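Local coordinates for cell death abnormality protein 2 (Caenorhabditis elegans, PDB 3QWX) that acts as a CRK-family SH2-SH3 signaling adaptor that works with ced-5 and ced-12 in cell-corpse engulfment and cell migration, at residues L95-H98 against F99-R102. Sequence-based numbering, arbitrary orientation.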
ATOM      1  N   LEU A  95     -12.474  -5.311  -7.048  1.00 17.34           N
ATOM      2  CA  LEU A  95     -12.911  -5.121  -5.668  1.00 14.23           C
ATOM      3  C   LEU A  95     -12.725  -3.675  -5.240  1.00 13.47           C
ATOM      4  O   LEU A  95     -13.626  -3.076  -4.672  1.00 18.64           O
ATOM      5  CB  LEU A  95     -12.136  -6.053  -4.722  1.00 16.53           C
ATOM      6  CG  LEU A  95     -12.387  -6.019  -3.203  1.00 17.95           C
ATOM      7  CD1 LEU A  95     -11.968  -7.325  -2.545  1.00 21.86           C
ATOM      8  CD2 LEU A  95     -11.698  -4.827  -2.534  1.00 20.00           C
ATOM      9  N   LEU A  96     -11.541  -3.124  -5.493  1.00 16.93           N
ATOM     10  CA  LEU A  96     -11.210  -1.759  -5.079  1.00 17.92           C
ATOM     11  C   LEU A  96     -12.057  -0.730  -5.815  1.00 17.98           C
ATOM     12  O   LEU A  96     -12.546   0.215  -5.211  1.00 16.61           O
ATOM     13  CB  LEU A  96      -9.725  -1.452  -5.332  1.00 14.56           C
ATOM     14  CG  LEU A  96      -8.690  -2.253  -4.522  1.00 15.50           C
ATOM     15  CD1 LEU A  96      -7.293  -1.898  -4.971  1.00 16.11           C
ATOM     16  CD2 LEU A  96      -8.854  -2.018  -3.026  1.00 15.38           C
ATOM     17  N   ASN A  97     -12.199  -0.899  -7.129  1.00 16.38           N
ATOM     18  CA  ASN A  97     -13.096  -0.036  -7.902  1.00 17.24           C
ATOM     19  C   ASN A  97     -14.507  -0.031  -7.330  1.00 20.31           C
ATOM     20  O   ASN A  97     -15.151   1.023  -7.209  1.00 21.26           O
ATOM     21  CB  ASN A  97     -13.170  -0.489  -9.354  1.00 18.80           C
ATOM     22  CG  ASN A  97     -14.119   0.364 -10.171  1.00 21.40           C
ATOM     23  OD1 ASN A  97     -13.804   1.512 -10.502  1.00 22.39           O
ATOM     24  ND2 ASN A  97     -15.286  -0.189 -10.496  1.00 18.67           N
ATOM     25  N   HIS A  98     -14.994  -1.221  -6.991  1.00 18.38           N
ATOM     26  CA  HIS A  98     -16.366  -1.369  -6.520  1.00 19.87           C
ATOM     27  C   HIS A  98     -16.615  -0.483  -5.297  1.00 20.72           C
ATOM     28  O   HIS A  98     -17.681   0.114  -5.148  1.00 19.75           O
ATOM     29  CB  HIS A  98     -16.651  -2.843  -6.193  1.00 19.79           C
ATOM     30  CG  HIS A  98     -18.018  -3.090  -5.633  1.00 21.04           C
ATOM     31  ND1 HIS A  98     -19.121  -3.297  -6.429  1.00 21.32           N
ATOM     32  CD2 HIS A  98     -18.458  -3.163  -4.354  1.00 21.61           C
ATOM     33  CE1 HIS A  98     -20.184  -3.491  -5.668  1.00 24.57           C
ATOM     34  NE2 HIS A  98     -19.808  -3.419  -4.405  1.00 24.22           N
ATOM     35  N   PHE A  99     -15.627  -0.388  -4.415  1.00 18.97           N
ATOM     36  CA  PHE A  99     -15.842   0.324  -3.157  1.00 18.98           C
ATOM     37  C   PHE A  99     -15.474   1.813  -3.224  1.00 18.96           C
ATOM     38  O   PHE A  99     -15.419   2.495  -2.209  1.00 20.17           O
ATOM     39  CB  PHE A  99     -15.171  -0.408  -1.987  1.00 21.31           C
ATOM     40  CG  PHE A  99     -15.882  -1.690  -1.597  1.00 20.20           C
ATOM     41  CD1 PHE A  99     -17.076  -1.644  -0.900  1.00 18.24           C
ATOM     42  CD2 PHE A  99     -15.354  -2.930  -1.935  1.00 20.00           C
ATOM     43  CE1 PHE A  99     -17.737  -2.805  -0.535  1.00 18.68           C
ATOM     44  CE2 PHE A  99     -16.011  -4.108  -1.585  1.00 19.59           C
ATOM     45  CZ  PHE A  99     -17.202  -4.045  -0.878  1.00 22.01           C
ATOM     46  N   LYS A 100     -15.247   2.311  -4.433  1.00 18.52           N
ATOM     47  CA  LYS A 100     -15.193   3.748  -4.659  1.00 22.42           C
ATOM     48  C   LYS A 100     -16.589   4.348  -4.527  1.00 20.92           C
ATOM     49  O   LYS A 100     -16.743   5.472  -4.056  1.00 22.83           O
ATOM     50  CB  LYS A 100     -14.653   4.070  -6.057  1.00 19.93           C
ATOM     51  CG  LYS A 100     -13.145   3.964  -6.226  1.00 21.40           C
ATOM     52  CD  LYS A 100     -12.761   4.545  -7.580  1.00 24.20           C
ATOM     53  CE  LYS A 100     -11.269   4.578  -7.798  1.00 26.88           C
ATOM     54  NZ  LYS A 100     -10.953   5.190  -9.119  1.00 27.14           N
ATOM     55  N   MET A 101     -17.597   3.594  -4.948  1.00 24.07           N
ATOM     56  CA  MET A 101     -18.961   4.123  -5.075  1.00 25.25           C
ATOM     57  C   MET A 101     -19.982   3.344  -4.259  1.00 25.09           C
ATOM     58  O   MET A 101     -21.189   3.538  -4.415  1.00 25.96           O
ATOM     59  CB  MET A 101     -19.403   4.150  -6.545  1.00 27.21           C
ATOM     60  CG  MET A 101     -18.689   5.190  -7.410  1.00 37.92           C
ATOM     61  SD  MET A 101     -18.902   6.897  -6.840  1.00 43.00           S
ATOM     62  CE  MET A 101     -20.552   7.261  -7.450  1.00 37.64           C
ATOM     63  N   ARG A 102     -19.491   2.444  -3.417  1.00 20.89           N
ATOM     64  CA  ARG A 102     -20.323   1.657  -2.514  1.00 20.84           C
ATOM     65  C   ARG A 102     -19.534   1.634  -1.204  1.00 24.55           C
ATOM     66  O   ARG A 102     -18.300   1.600  -1.229  1.00 21.64           O
ATOM     67  CB  ARG A 102     -20.488   0.232  -3.069  1.00 22.34           C
ATOM     68  CG  ARG A 102     -21.892  -0.365  -3.011  1.00 32.63           C
ATOM     69  CD  ARG A 102     -22.802   0.125  -4.148  1.00 28.53           C
ATOM     70  NE  ARG A 102     -23.172   1.538  -4.019  1.00 33.21           N
ATOM     71  CZ  ARG A 102     -24.418   1.995  -3.871  1.00 27.21           C
ATOM     72  NH1 ARG A 102     -24.629   3.296  -3.774  1.00 24.04           N
ATOM     73  NH2 ARG A 102     -25.453   1.164  -3.824  1.00 28.40           N
TER
HETATM   74  O   HOH W   1     -11.715   2.992 -10.599  1.00 27.48           O
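H98 and F99 form a T-shaped (edge-to-face) pair at the C-terminal end of helix 92-98, the second helix of the SH2 domain, where the chain turns off toward strand 111-112. The planes of the two rings stand at 83°, and CD2 of H98 sits over the centre of the phenyl ring, 3.6 Å above its plane. Because CG of H98 is anti to its backbone N (chi1 177°) while CG of F99 lies beside its own N, these adjacent side chains come together instead of diverging. The far end of the imidazole, NE2, lies 3.9 Å from CB of R102, whose chain then bends away so that NE donates to the carbonyl O of M101 at 2.8 Å. L95 adds an apolar touch on F99, CD2 to CD2 at 4.2 Å, and itself packs on F89, V82 and I84 of the neighbouring strands.

The backbone tightens as it leaves the helix: F99 N makes weak bonds to the carbonyl O atoms of both L95 and L96, whereas K100 N reaches N97 O at 3.1 Å. Beyond CG the K100 side chain runs extended, and its ammonium group bonds to F6 O and lies in cation-pi contact with the F6 ring. A water bridges this end back to the helix, accepting from K100 NZ at 2.8 Å and donating to N97 OD1 at 2.6 Å.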